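Local coordinates for protein exosome complex component Rrp42 (Methanothermobacter thermautotrophicus, PDB 2WNR) that is probably a non-catalytic subunit of the archaeal RNA-degrading exosome, a member of the RNase PH family that helps shape the active site of its partner Rrp41, at residues Asn57-Ile61 / His142-Gly148; Thr83-Leu87 / Arg103-Ser108; Lys192-Phe198 / Ile221-Glu227. All coordinates share one frame; numbering follows the deposited sequence.

Interaction 1: residues Asn57-Ile61 / His142-Gly148; sequences NTQII and HIIDYDG
Thr58 and the loop residues Asp147 and Gly148 close one end of an antiparallel strand pair. The hydroxyl of Thr58 works both ways: OG1 accepts from Asp147 N at 2.8 Å and donates to Gly148 O at 2.7 Å. It can do so because OG1 sits beside its own backbone N, anti to the carbonyl carbon (chi1 -66°). Next to it, Asn57 and Asp147 run alongside each other in the same direction, with only 14° between the amide and carboxylate planes. Their direct bond, Asn57 ND2 to Asp147 OD2, is weak at 3.4 Å. A water also bridges the two residues, accepting from Asn57 N and donating to Asp147 OD2. A classic beta bulge follows, with Ile144 and Asp145 set against the single residue Gln59, whose O takes Ile144 N at 3.0 Å and Asp145 N at 3.3 Å. Beyond the bulge, CG1 of Ile60 rests alongside CG1 of Ile143 at 3.8 Å. On the other face, CD1 of Ile61 meets CG1 of Ile144 at 3.8 Å. Both carboxylate oxygens of Asp145 bind backbone of another protein's chain. Within the chain, strand 58-69 also pairs with strand 49-55, strand 133-145 with strand 80-87, and helix 150-164 covers Thr58 and Ile60.

Interaction 2: residues Thr83-Leu87 / Arg103-Ser108; sequences TNSEL and RSVELS
Ser85 of strand 83-87 packs closely against Ser104, Leu107 and Ser108 on one side of helix 103-108. The two axes approach to 7.4 Å, consistent with the small serines between them. Ser85 OG stands between its own backbone N and carbonyl carbon (chi1 50°), which turns it to the helix. There it lies 3.3 Å from Ser108 CB and forms a weak bond of 3.3 Å with Ser104 OG. CD1 of Leu107 packs against Ser85 CB at 3.8 Å. The Leu87 end is more open to solvent, and a water takes part in it. This water accepts from Leu87 N at 3.2 Å and is bonded to Ser104 OG at 2.7 Å. Leu87 is partly exposed, yet it still packs, laying CD2 over the helix backbone, 3.7 Å from Ser104 CA. The same methyl touches CG of Arg103 at 3.9 Å. Replacing Leu87 with an alanine would probably open a gap beside Ser104 and leave the Arg103 chain with less support. Arg103 itself reaches away to bond Thr94 O. Ser108 OG binds a basic side chain of another protein's chain. Strand 80-87 runs parallel to strand 133-145, whose Leu141 meets Ser85, while helix 150-164 packs on Leu107.

Interaction 3: residues Lys192-Phe198 / Ile221-Glu227; sequences KALMCTF and ISIGVTE
Met195 lies across Gly224 in an antiparallel pair of central strands of the second RNase PH-like domain. CG of Met195 is anti to its backbone N (chi1 -178°), and with the next torsion also extended SD comes to 3.8 Å from Ser222 CB. The bend at chi3 (-74°) then swings Met195 CE over the Gly224 backbone, 3.8 Å from Gly224 CA. On this same face Ser222 OG donates to Thr197 OG1 at 2.8 Å, and Thr197 OG1 also bonds Asp152 of helix 150-164. The opposite face carries Leu194, Cys196, Phe198 and Ile223, which meet helix 244-268. Phe198 CB touches Ile221 CG2 at 4.0 Å, and the ring turns its edge to Ile221 O. Regular backbone bonds join Leu194 with Val225, Cys196 with Ile223 and Phe198 with Ile221, two for each pair. At the exposed end Lys192 and Glu227 cross at a slant. The salt bridge from Lys192 NZ to Glu227 OE2 is long at 3.8 Å; the stronger acidic partner of Lys192 NZ is Asp266. The chain of Glu227 is extended beyond CG and reaches across to Lys192, where Glu227 OE2 lies 3.3 Å from Lys192 CE.

Interactions 1 and 2 share one sheet of the first domain, where strands 80-87 and 133-145 are neighbours. They touch directly: Ile143 N is probably hydrogen-bonded to Glu86 O at 3.1 Å, and Ile143 CD1 packs on Leu87 CD1 at 3.6 Å. Interaction 3 belongs to the second domain. Its centre is about 18 Å from that of interaction 1 and about 17 Å from that of interaction 2. Helix 150-164 meets side chains of all three. All are largely buried. Interactions 1 and 3 are strand pairs held mainly by backbone bonds, with hydroxyl bonds added; one is bulged, the other regular with a charged, exposed end. Interaction 2 joins strand to helix through serines, a leucine and water.

Interaction 1: residues Asn57-Ile61 / His142-Gly148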
ATOM      1  N   ASN A  57      -9.641 -22.466 -24.822  1.00 22.93           N
ATOM      2  CA  ASN A  57     -10.444 -22.147 -23.647  1.00 22.49           C
ATOM      3  C   ASN A  57      -9.972 -20.902 -22.916  1.00 22.58           C
ATOM      4  O   ASN A  57     -10.661 -20.414 -22.018  1.00 23.92           O
ATOM      5  CB  ASN A  57     -10.495 -23.330 -22.685  1.00 22.69           C
ATOM      6  CG  ASN A  57     -11.413 -24.417 -23.161  1.00 23.07           C
ATOM      7  OD1 ASN A  57     -12.454 -24.141 -23.750  1.00 24.56           O
ATOM      8  ND2 ASN A  57     -11.040 -25.667 -22.905  1.00 21.55           N
ATOM      9  N   THR A  58      -8.793 -20.407 -23.285  1.00 21.64           N
ATOM     10  CA  THR A  58      -8.262 -19.176 -22.724  1.00 22.11           C
ATOM     11  C   THR A  58      -9.203 -18.041 -23.093  1.00 22.60           C
ATOM     12  O   THR A  58      -9.458 -17.786 -24.267  1.00 22.74           O
ATOM     13  CB  THR A  58      -6.813 -18.890 -23.215  1.00 22.50           C
ATOM     14  OG1 THR A  58      -5.936 -19.895 -22.697  1.00 23.65           O
ATOM     15  CG2 THR A  58      -6.324 -17.555 -22.738  1.00 21.33           C
ATOM     16  N   GLN A  59      -9.732 -17.379 -22.073  1.00 22.92           N
ATOM     17  CA  GLN A  59     -10.749 -16.370 -22.281  1.00 23.15           C
ATOM     18  C   GLN A  59     -10.370 -15.047 -21.638  1.00 23.89           C
ATOM     19  O   GLN A  59     -10.018 -15.002 -20.464  1.00 24.72           O
ATOM     20  CB  GLN A  59     -12.088 -16.865 -21.747  1.00 22.25           C
ATOM     21  CG  GLN A  59     -13.251 -15.948 -22.050  1.00 23.84           C
ATOM     22  CD  GLN A  59     -14.577 -16.574 -21.710  1.00 24.61           C
ATOM     23  OE1 GLN A  59     -14.694 -17.796 -21.604  1.00 28.35           O
ATOM     24  NE2 GLN A  59     -15.592 -15.742 -21.552  1.00 26.53           N
ATOM     25  N   ILE A  60     -10.445 -13.977 -22.417  1.00 22.71           N
ATOM     26  CA  ILE A  60     -10.099 -12.646 -21.945  1.00 22.39           C
ATOM     27  C   ILE A  60     -11.187 -11.667 -22.362  1.00 22.83           C
ATOM     28  O   ILE A  60     -11.622 -11.663 -23.510  1.00 26.27           O
ATOM     29  CB  ILE A  60      -8.724 -12.170 -22.509  1.00 22.31           C
ATOM     30  CG1 ILE A  60      -7.581 -12.992 -21.913  1.00 21.96           C
ATOM     31  CG2 ILE A  60      -8.483 -10.683 -22.226  1.00 20.80           C
ATOM     32  CD1 ILE A  60      -6.228 -12.630 -22.467  1.00 21.88           C
ATOM     33  N   ILE A  61     -11.630 -10.846 -21.419  1.00 22.20           N
ATOM     34  CA  ILE A  61     -12.505  -9.731 -21.723  1.00 20.79           C
ATOM     35  C   ILE A  61     -11.747  -8.416 -21.573  1.00 21.42           C
ATOM     36  O   ILE A  61     -11.071  -8.194 -20.575  1.00 22.30           O
ATOM     37  CB  ILE A  61     -13.733  -9.735 -20.826  1.00 21.66           C
ATOM     38  CG1 ILE A  61     -14.600 -10.954 -21.153  1.00 18.59           C
ATOM     39  CG2 ILE A  61     -14.516  -8.428 -20.982  1.00 19.31           C
ATOM     40  CD1 ILE A  61     -15.575 -11.296 -20.083  1.00 21.58           C
ATOM     41  N   HIS A 142      -9.151  -8.354 -18.712  1.00 21.69           N
ATOM     42  CA  HIS A 142      -9.740  -9.137 -17.638  1.00 21.55           C
ATOM     43  C   HIS A 142      -9.612 -10.621 -17.975  1.00 22.81           C
ATOM     44  O   HIS A 142     -10.363 -11.159 -18.804  1.00 23.50           O
ATOM     45  CB  HIS A 142     -11.203  -8.732 -17.448  1.00 20.88           C
ATOM     46  CG  HIS A 142     -11.604  -8.561 -16.017  1.00 22.07           C
ATOM     47  ND1 HIS A 142     -11.116  -7.546 -15.220  1.00 23.03           N
ATOM     48  CD2 HIS A 142     -12.458  -9.268 -15.240  1.00 26.26           C
ATOM     49  CE1 HIS A 142     -11.645  -7.639 -14.015  1.00 22.13           C
ATOM     50  NE2 HIS A 142     -12.461  -8.677 -13.999  1.00 24.98           N
ATOM     51  N   ILE A 143      -8.648 -11.284 -17.346  1.00 22.02           N
ATOM     52  CA  ILE A 143      -8.386 -12.675 -17.678  1.00 21.71           C
ATOM     53  C   ILE A 143      -9.367 -13.536 -16.881  1.00 22.22           C
ATOM     54  O   ILE A 143      -9.332 -13.570 -15.654  1.00 23.71           O
ATOM     55  CB  ILE A 143      -6.898 -13.074 -17.481  1.00 21.33           C
ATOM     56  CG1 ILE A 143      -5.989 -12.408 -18.529  1.00 21.09           C
ATOM     57  CG2 ILE A 143      -6.722 -14.546 -17.652  1.00 22.57           C
ATOM     58  CD1 ILE A 143      -5.792 -10.905 -18.387  1.00 19.40           C
ATOM     59  N   ILE A 144     -10.243 -14.213 -17.618  1.00 22.84           N
ATOM     60  CA  ILE A 144     -11.395 -14.932 -17.094  1.00 21.93           C
ATOM     61  C   ILE A 144     -11.105 -16.424 -16.952  1.00 21.78           C
ATOM     62  O   ILE A 144     -11.610 -17.079 -16.041  1.00 20.30           O
ATOM     63  CB  ILE A 144     -12.608 -14.708 -18.044  1.00 22.42           C
ATOM     64  CG1 ILE A 144     -12.963 -13.211 -18.149  1.00 28.20           C
ATOM     65  CG2 ILE A 144     -13.811 -15.498 -17.634  1.00 26.14           C
ATOM     66  CD1 ILE A 144     -13.296 -12.507 -16.828  1.00 25.72           C
ATOM     67  N   ASP A 145     -10.285 -16.952 -17.856  1.00 21.97           N
ATOM     68  CA  ASP A 145      -9.994 -18.385 -17.940  1.00 22.23           C
ATOM     69  C   ASP A 145      -8.612 -18.500 -18.571  1.00 23.33           C
ATOM     70  O   ASP A 145      -8.323 -17.831 -19.573  1.00 23.55           O
ATOM     71  CB  ASP A 145     -11.034 -19.072 -18.829  1.00 22.52           C
ATOM     72  CG  ASP A 145     -11.547 -20.415 -18.262  1.00 24.53           C
ATOM     73  OD1 ASP A 145     -11.035 -20.927 -17.239  1.00 22.54           O
ATOM     74  OD2 ASP A 145     -12.493 -20.963 -18.867  1.00 21.53           O
ATOM     75  N   TYR A 146      -7.744 -19.311 -17.979  1.00 23.24           N
ATOM     76  CA  TYR A 146      -6.393 -19.464 -18.511  1.00 23.30           C
ATOM     77  C   TYR A 146      -6.095 -20.913 -18.866  1.00 23.80           C
ATOM     78  O   TYR A 146      -5.976 -21.769 -17.982  1.00 24.33           O
ATOM     79  CB  TYR A 146      -5.345 -18.896 -17.543  1.00 23.36           C
ATOM     80  CG  TYR A 146      -3.911 -19.279 -17.865  1.00 23.75           C
ATOM     81  CD1 TYR A 146      -3.327 -18.948 -19.090  1.00 22.18           C
ATOM     82  CD2 TYR A 146      -3.137 -19.977 -16.937  1.00 26.49           C
ATOM     83  CE1 TYR A 146      -2.012 -19.308 -19.387  1.00 20.89           C
ATOM     84  CE2 TYR A 146      -1.821 -20.339 -17.222  1.00 26.50           C
ATOM     85  CZ  TYR A 146      -1.266 -20.003 -18.449  1.00 26.09           C
ATOM     86  OH  TYR A 146       0.038 -20.359 -18.726  1.00 30.18           O
ATOM     87  N   ASP A 147      -5.981 -21.183 -20.165  1.00 23.74           N
ATOM     88  CA  ASP A 147      -5.703 -22.531 -20.648  1.00 24.40           C
ATOM     89  C   ASP A 147      -4.572 -22.481 -21.670  1.00 25.10           C
ATOM     90  O   ASP A 147      -4.529 -23.298 -22.587  1.00 27.61           O
ATOM     91  CB  ASP A 147      -6.973 -23.165 -21.247  1.00 23.29           C
ATOM     92  CG  ASP A 147      -6.927 -24.697 -21.276  1.00 26.45           C
ATOM     93  OD1 ASP A 147      -6.113 -25.300 -20.540  1.00 29.34           O
ATOM     94  OD2 ASP A 147      -7.728 -25.317 -22.024  1.00 30.48           O
ATOM     95  N   GLY A 148      -3.665 -21.520 -21.510  1.00 25.31           N
ATOM     96  CA  GLY A 148      -2.512 -21.367 -22.402  1.00 24.88           C
ATOM     97  C   GLY A 148      -2.498 -20.096 -23.247  1.00 24.86           C
ATOM     98  O   GLY A 148      -3.508 -19.713 -23.842  1.00 25.33           O
TER
HETATM   99  O   HOH W   1      -7.897 -24.479 -24.595  1.00 18.71           O

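Interaction 2: residues Thr83-Leu87 / Arg103-Ser108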
ATOM      1  N   THR A  83      -2.482   0.640 -20.039  1.00 22.74           N
ATOM      2  CA  THR A  83      -2.800  -0.779 -20.146  1.00 21.58           C
ATOM      3  C   THR A  83      -2.618  -1.451 -18.798  1.00 22.91           C
ATOM      4  O   THR A  83      -1.587  -1.298 -18.150  1.00 23.33           O
ATOM      5  CB  THR A  83      -1.935  -1.486 -21.213  1.00 22.08           C
ATOM      6  OG1 THR A  83      -2.105  -0.823 -22.468  1.00 20.98           O
ATOM      7  CG2 THR A  83      -2.330  -2.960 -21.392  1.00 20.24           C
ATOM      8  N   ASN A  84      -3.644  -2.171 -18.362  1.00 22.87           N
ATOM      9  CA  ASN A  84      -3.570  -2.926 -17.126  1.00 25.73           C
ATOM     10  C   ASN A  84      -4.323  -4.243 -17.261  1.00 25.61           C
ATOM     11  O   ASN A  84      -5.365  -4.304 -17.918  1.00 27.10           O
ATOM     12  CB  ASN A  84      -4.088  -2.123 -15.923  1.00 24.94           C
ATOM     13  CG  ASN A  84      -3.985  -2.916 -14.613  1.00 33.37           C
ATOM     14  OD1 ASN A  84      -2.902  -3.047 -14.039  1.00 35.53           O
ATOM     15  ND2 ASN A  84      -5.117  -3.467 -14.153  1.00 39.39           N
ATOM     16  N   SER A  85      -3.790  -5.298 -16.656  1.00 23.16           N
ATOM     17  CA  SER A  85      -4.443  -6.591 -16.742  1.00 23.47           C
ATOM     18  C   SER A  85      -4.679  -7.193 -15.371  1.00 23.09           C
ATOM     19  O   SER A  85      -3.836  -7.090 -14.480  1.00 23.79           O
ATOM     20  CB  SER A  85      -3.647  -7.555 -17.621  1.00 21.87           C
ATOM     21  OG  SER A  85      -2.300  -7.575 -17.231  1.00 27.37           O
ATOM     22  N   GLU A  86      -5.842  -7.806 -15.212  1.00 21.38           N
ATOM     23  CA  GLU A  86      -6.174  -8.512 -13.995  1.00 21.97           C
ATOM     24  C   GLU A  86      -6.131 -10.035 -14.220  1.00 21.76           C
ATOM     25  O   GLU A  86      -7.047 -10.608 -14.817  1.00 22.56           O
ATOM     26  CB  GLU A  86      -7.552  -8.072 -13.503  1.00 20.37           C
ATOM     27  CG  GLU A  86      -7.591  -6.667 -12.948  1.00 22.69           C
ATOM     28  CD  GLU A  86      -6.969  -6.551 -11.555  1.00 26.76           C
ATOM     29  OE1 GLU A  86      -7.606  -7.006 -10.580  1.00 32.00           O
ATOM     30  OE2 GLU A  86      -5.857  -5.984 -11.425  1.00 27.91           O
ATOM     31  N   LEU A  87      -5.059 -10.674 -13.758  1.00 20.47           N
ATOM     32  CA  LEU A  87      -4.959 -12.119 -13.831  1.00 21.26           C
ATOM     33  C   LEU A  87      -5.731 -12.721 -12.647  1.00 21.72           C
ATOM     34  O   LEU A  87      -5.185 -12.926 -11.565  1.00 20.46           O
ATOM     35  CB  LEU A  87      -3.494 -12.565 -13.853  1.00 21.34           C
ATOM     36  CG  LEU A  87      -2.831 -12.794 -15.212  1.00 21.48           C
ATOM     37  CD1 LEU A  87      -3.034 -11.632 -16.147  1.00 24.35           C
ATOM     38  CD2 LEU A  87      -1.350 -13.046 -15.032  1.00 25.89           C
ATOM     39  N   ARG A 103       3.970 -11.752 -13.427  1.00 24.05           N
ATOM     40  CA  ARG A 103       3.354 -12.398 -14.564  1.00 22.52           C
ATOM     41  C   ARG A 103       2.322 -11.490 -15.207  1.00 22.13           C
ATOM     42  O   ARG A 103       2.277 -11.391 -16.420  1.00 23.09           O
ATOM     43  CB  ARG A 103       2.725 -13.684 -14.071  1.00 21.19           C
ATOM     44  CG  ARG A 103       2.242 -14.663 -15.096  1.00 21.15           C
ATOM     45  CD  ARG A 103       2.040 -16.037 -14.391  1.00 32.96           C
ATOM     46  NE  ARG A 103       1.571 -15.882 -13.002  1.00 34.49           N
ATOM     47  CZ  ARG A 103       1.139 -16.861 -12.206  1.00 31.04           C
ATOM     48  NH1 ARG A 103       1.086 -18.129 -12.622  1.00 26.63           N
ATOM     49  NH2 ARG A 103       0.746 -16.561 -10.975  1.00 29.27           N
ATOM     50  N   SER A 104       1.516 -10.817 -14.393  1.00 21.54           N
ATOM     51  CA  SER A 104       0.510  -9.879 -14.885  1.00 21.49           C
ATOM     52  C   SER A 104       1.166  -8.675 -15.540  1.00 22.46           C
ATOM     53  O   SER A 104       0.825  -8.308 -16.658  1.00 22.91           O
ATOM     54  CB  SER A 104      -0.368  -9.403 -13.741  1.00 21.88           C
ATOM     55  OG  SER A 104      -1.471  -8.681 -14.238  1.00 26.15           O
ATOM     56  N   VAL A 105       2.105  -8.073 -14.819  1.00 22.35           N
ATOM     57  CA  VAL A 105       2.880  -6.933 -15.285  1.00 22.72           C
ATOM     58  C   VAL A 105       3.535  -7.190 -16.641  1.00 24.55           C
ATOM     59  O   VAL A 105       3.492  -6.332 -17.535  1.00 26.04           O
ATOM     60  CB  VAL A 105       3.950  -6.540 -14.242  1.00 22.66           C
ATOM     61  CG1 VAL A 105       4.957  -5.559 -14.832  1.00 21.34           C
ATOM     62  CG2 VAL A 105       3.276  -5.959 -12.984  1.00 21.31           C
ATOM     63  N   GLU A 106       4.125  -8.371 -16.803  1.00 23.67           N
ATOM     64  CA  GLU A 106       4.758  -8.695 -18.072  1.00 25.06           C
ATOM     65  C   GLU A 106       3.740  -8.748 -19.200  1.00 26.22           C
ATOM     66  O   GLU A 106       3.884  -8.043 -20.212  1.00 26.74           O
ATOM     67  CB  GLU A 106       5.505 -10.017 -18.009  1.00 24.27           C
ATOM     68  CG  GLU A 106       6.233 -10.285 -19.318  1.00 25.15           C
ATOM     69  CD  GLU A 106       6.677 -11.709 -19.455  1.00 25.86           C
ATOM     70  OE1 GLU A 106       6.062 -12.583 -18.813  1.00 25.15           O
ATOM     71  OE2 GLU A 106       7.641 -11.952 -20.215  1.00 26.11           O
ATOM     72  N   LEU A 107       2.715  -9.581 -19.012  1.00 26.39           N
ATOM     73  CA  LEU A 107       1.607  -9.682 -19.954  1.00 26.10           C
ATOM     74  C   LEU A 107       1.110  -8.299 -20.357  1.00 24.22           C
ATOM     75  O   LEU A 107       1.009  -7.995 -21.529  1.00 24.98           O
ATOM     76  CB  LEU A 107       0.459 -10.499 -19.361  1.00 25.66           C
ATOM     77  CG  LEU A 107      -0.785 -10.846 -20.210  1.00 24.32           C
ATOM     78  CD1 LEU A 107      -1.888  -9.830 -20.076  1.00 28.28           C
ATOM     79  CD2 LEU A 107      -0.453 -11.063 -21.685  1.00 23.19           C
ATOM     80  N   SER A 108       0.829  -7.477 -19.356  1.00 24.34           N
ATOM     81  CA  SER A 108       0.331  -6.120 -19.525  1.00 24.99           C
ATOM     82  C   SER A 108       1.259  -5.242 -20.363  1.00 24.03           C
ATOM     83  O   SER A 108       0.835  -4.646 -21.350  1.00 25.05           O
ATOM     84  CB  SER A 108       0.111  -5.500 -18.148  1.00 24.26           C
ATOM     85  OG  SER A 108      -0.920  -4.548 -18.200  1.00 30.11           O
TER
HETATM   86  O   HOH W   2      -3.049  -8.951 -12.041  1.00 11.41           O

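Interaction 3: residues Lys192-Phe198 / Ile221-Glu227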
ATOM      1  N   LYS A 192      -3.292  -1.822 -37.919  1.00 24.13           N
ATOM      2  CA  LYS A 192      -3.467  -2.934 -36.992  1.00 22.76           C
ATOM      3  C   LYS A 192      -2.174  -3.707 -36.836  1.00 21.70           C
ATOM      4  O   LYS A 192      -1.323  -3.702 -37.726  1.00 22.08           O
ATOM      5  CB  LYS A 192      -4.574  -3.878 -37.467  1.00 23.24           C
ATOM      6  CG  LYS A 192      -5.981  -3.451 -37.070  1.00 22.21           C
ATOM      7  CD  LYS A 192      -7.033  -4.068 -37.980  1.00 18.02           C
ATOM      8  CE  LYS A 192      -7.258  -3.211 -39.207  1.00 25.05           C
ATOM      9  NZ  LYS A 192      -8.144  -3.885 -40.194  1.00 29.32           N
ATOM     10  N   ALA A 193      -2.033  -4.349 -35.685  1.00 20.75           N
ATOM     11  CA  ALA A 193      -0.931  -5.251 -35.413  1.00 20.28           C
ATOM     12  C   ALA A 193      -1.458  -6.364 -34.517  1.00 21.59           C
ATOM     13  O   ALA A 193      -2.350  -6.136 -33.694  1.00 22.65           O
ATOM     14  CB  ALA A 193       0.193  -4.514 -34.737  1.00 17.07           C
ATOM     15  N   LEU A 194      -0.934  -7.571 -34.690  1.00 21.92           N
ATOM     16  CA  LEU A 194      -1.294  -8.678 -33.809  1.00 22.97           C
ATOM     17  C   LEU A 194      -0.060  -9.486 -33.425  1.00 23.95           C
ATOM     18  O   LEU A 194       1.037  -9.229 -33.935  1.00 24.90           O
ATOM     19  CB  LEU A 194      -2.371  -9.572 -34.439  1.00 22.40           C
ATOM     20  CG  LEU A 194      -3.793  -9.007 -34.574  1.00 22.18           C
ATOM     21  CD1 LEU A 194      -4.696 -10.003 -35.270  1.00 23.24           C
ATOM     22  CD2 LEU A 194      -4.401  -8.586 -33.234  1.00 21.67           C
ATOM     23  N   MET A 195      -0.250 -10.473 -32.549  1.00 23.41           N
ATOM     24  CA  MET A 195       0.865 -11.174 -31.945  1.00 23.33           C
ATOM     25  C   MET A 195       0.766 -12.694 -32.008  1.00 24.08           C
ATOM     26  O   MET A 195      -0.301 -13.287 -31.794  1.00 23.74           O
ATOM     27  CB  MET A 195       1.014 -10.717 -30.501  1.00 23.15           C
ATOM     28  CG  MET A 195       2.173 -11.318 -29.747  1.00 23.61           C
ATOM     29  SD  MET A 195       2.481 -10.401 -28.225  1.00 23.59           S
ATOM     30  CE  MET A 195       3.230  -8.903 -28.890  1.00 23.22           C
ATOM     31  N   CYS A 196       1.909 -13.309 -32.291  1.00 24.40           N
ATOM     32  CA  CYS A 196       2.068 -14.752 -32.266  1.00 23.87           C
ATOM     33  C   CYS A 196       3.063 -15.141 -31.182  1.00 23.80           C
ATOM     34  O   CYS A 196       4.163 -14.586 -31.122  1.00 24.76           O
ATOM     35  CB  CYS A 196       2.584 -15.231 -33.613  1.00 23.23           C
ATOM     36  SG  CYS A 196       1.404 -15.082 -34.946  1.00 26.49           S
ATOM     37  N   THR A 197       2.671 -16.086 -30.329  1.00 22.85           N
ATOM     38  CA  THR A 197       3.545 -16.617 -29.293  1.00 22.08           C
ATOM     39  C   THR A 197       3.904 -18.055 -29.623  1.00 22.23           C
ATOM     40  O   THR A 197       3.031 -18.864 -29.938  1.00 22.45           O
ATOM     41  CB  THR A 197       2.890 -16.561 -27.900  1.00 22.38           C
ATOM     42  OG1 THR A 197       2.659 -15.196 -27.543  1.00 24.00           O
ATOM     43  CG2 THR A 197       3.794 -17.168 -26.847  1.00 21.26           C
ATOM     44  N   PHE A 198       5.196 -18.357 -29.543  1.00 22.11           N
ATOM     45  CA  PHE A 198       5.730 -19.688 -29.817  1.00 22.01           C
ATOM     46  C   PHE A 198       6.354 -20.270 -28.565  1.00 22.28           C
ATOM     47  O   PHE A 198       6.883 -19.538 -27.737  1.00 23.52           O
ATOM     48  CB  PHE A 198       6.804 -19.613 -30.903  1.00 22.37           C
ATOM     49  CG  PHE A 198       6.323 -19.027 -32.188  1.00 22.23           C
ATOM     50  CD1 PHE A 198       5.968 -19.846 -33.242  1.00 18.85           C
ATOM     51  CD2 PHE A 198       6.227 -17.648 -32.348  1.00 22.59           C
ATOM     52  CE1 PHE A 198       5.517 -19.302 -34.441  1.00 22.96           C
ATOM     53  CE2 PHE A 198       5.779 -17.095 -33.545  1.00 21.42           C
ATOM     54  CZ  PHE A 198       5.424 -17.918 -34.591  1.00 20.18           C
ATOM     55  N   ILE A 221       8.601 -17.331 -27.102  1.00 22.36           N
ATOM     56  CA  ILE A 221       8.840 -16.029 -27.738  1.00 22.07           C
ATOM     57  C   ILE A 221       7.555 -15.463 -28.364  1.00 21.94           C
ATOM     58  O   ILE A 221       6.864 -16.141 -29.118  1.00 21.34           O
ATOM     59  CB  ILE A 221      10.023 -16.067 -28.756  1.00 22.09           C
ATOM     60  CG1 ILE A 221      10.241 -14.687 -29.383  1.00 24.44           C
ATOM     61  CG2 ILE A 221       9.806 -17.144 -29.816  1.00 20.79           C
ATOM     62  CD1 ILE A 221      11.589 -14.494 -30.037  1.00 22.49           C
ATOM     63  N   SER A 222       7.227 -14.228 -28.007  1.00 22.83           N
ATOM     64  CA  SER A 222       6.065 -13.550 -28.556  1.00 23.05           C
ATOM     65  C   SER A 222       6.522 -12.503 -29.545  1.00 23.43           C
ATOM     66  O   SER A 222       7.423 -11.710 -29.240  1.00 24.45           O
ATOM     67  CB  SER A 222       5.257 -12.882 -27.446  1.00 21.84           C
ATOM     68  OG  SER A 222       4.865 -13.834 -26.480  1.00 23.93           O
ATOM     69  N   ILE A 223       5.901 -12.500 -30.724  1.00 22.39           N
ATOM     70  CA  ILE A 223       6.240 -11.533 -31.752  1.00 22.32           C
ATOM     71  C   ILE A 223       5.019 -10.747 -32.226  1.00 22.49           C
ATOM     72  O   ILE A 223       4.026 -11.323 -32.664  1.00 22.22           O
ATOM     73  CB  ILE A 223       6.975 -12.203 -32.931  1.00 22.59           C
ATOM     74  CG1 ILE A 223       8.221 -12.931 -32.423  1.00 23.00           C
ATOM     75  CG2 ILE A 223       7.367 -11.164 -33.988  1.00 22.95           C
ATOM     76  CD1 ILE A 223       8.779 -13.923 -33.392  1.00 24.97           C
ATOM     77  N   GLY A 224       5.098  -9.424 -32.110  1.00 22.15           N
ATOM     78  CA  GLY A 224       4.061  -8.543 -32.628  1.00 22.66           C
ATOM     79  C   GLY A 224       4.443  -8.027 -34.006  1.00 22.77           C
ATOM     80  O   GLY A 224       5.474  -7.360 -34.164  1.00 22.73           O
ATOM     81  N   VAL A 225       3.609  -8.344 -34.998  1.00 22.89           N
ATOM     82  CA  VAL A 225       3.816  -7.910 -36.387  1.00 23.95           C
ATOM     83  C   VAL A 225       2.714  -6.939 -36.827  1.00 24.02           C
ATOM     84  O   VAL A 225       1.572  -7.060 -36.393  1.00 25.23           O
ATOM     85  CB  VAL A 225       3.864  -9.112 -37.362  1.00 23.09           C
ATOM     86  CG1 VAL A 225       4.323  -8.666 -38.732  1.00 21.77           C
ATOM     87  CG2 VAL A 225       4.802 -10.192 -36.823  1.00 23.71           C
ATOM     88  N   THR A 226       3.064  -5.978 -37.679  1.00 23.73           N
ATOM     89  CA  THR A 226       2.104  -4.983 -38.139  1.00 24.12           C
ATOM     90  C   THR A 226       1.488  -5.397 -39.481  1.00 26.17           C
ATOM     91  O   THR A 226       1.878  -6.415 -40.074  1.00 27.27           O
ATOM     92  CB  THR A 226       2.737  -3.570 -38.251  1.00 24.10           C
ATOM     93  OG1 THR A 226       3.722  -3.555 -39.296  1.00 24.76           O
ATOM     94  CG2 THR A 226       3.377  -3.157 -36.937  1.00 22.99           C
ATOM     95  N   GLU A 227       0.530  -4.604 -39.955  1.00 26.19           N
ATOM     96  CA  GLU A 227      -0.120  -4.839 -41.243  1.00 25.66           C
ATOM     97  C   GLU A 227       0.868  -4.989 -42.396  1.00 25.59           C
ATOM     98  O   GLU A 227       0.694  -5.851 -43.261  1.00 25.90           O
ATOM     99  CB  GLU A 227      -1.072  -3.694 -41.571  1.00 25.91           C
ATOM    100  CG  GLU A 227      -2.392  -3.729 -40.830  1.00 27.55           C
ATOM    101  CD  GLU A 227      -3.366  -2.685 -41.343  1.00 29.29           C
ATOM    102  OE1 GLU A 227      -2.911  -1.710 -41.996  1.00 28.58           O
ATOM    103  OE2 GLU A 227      -4.586  -2.846 -41.100  1.00 29.46           O
TER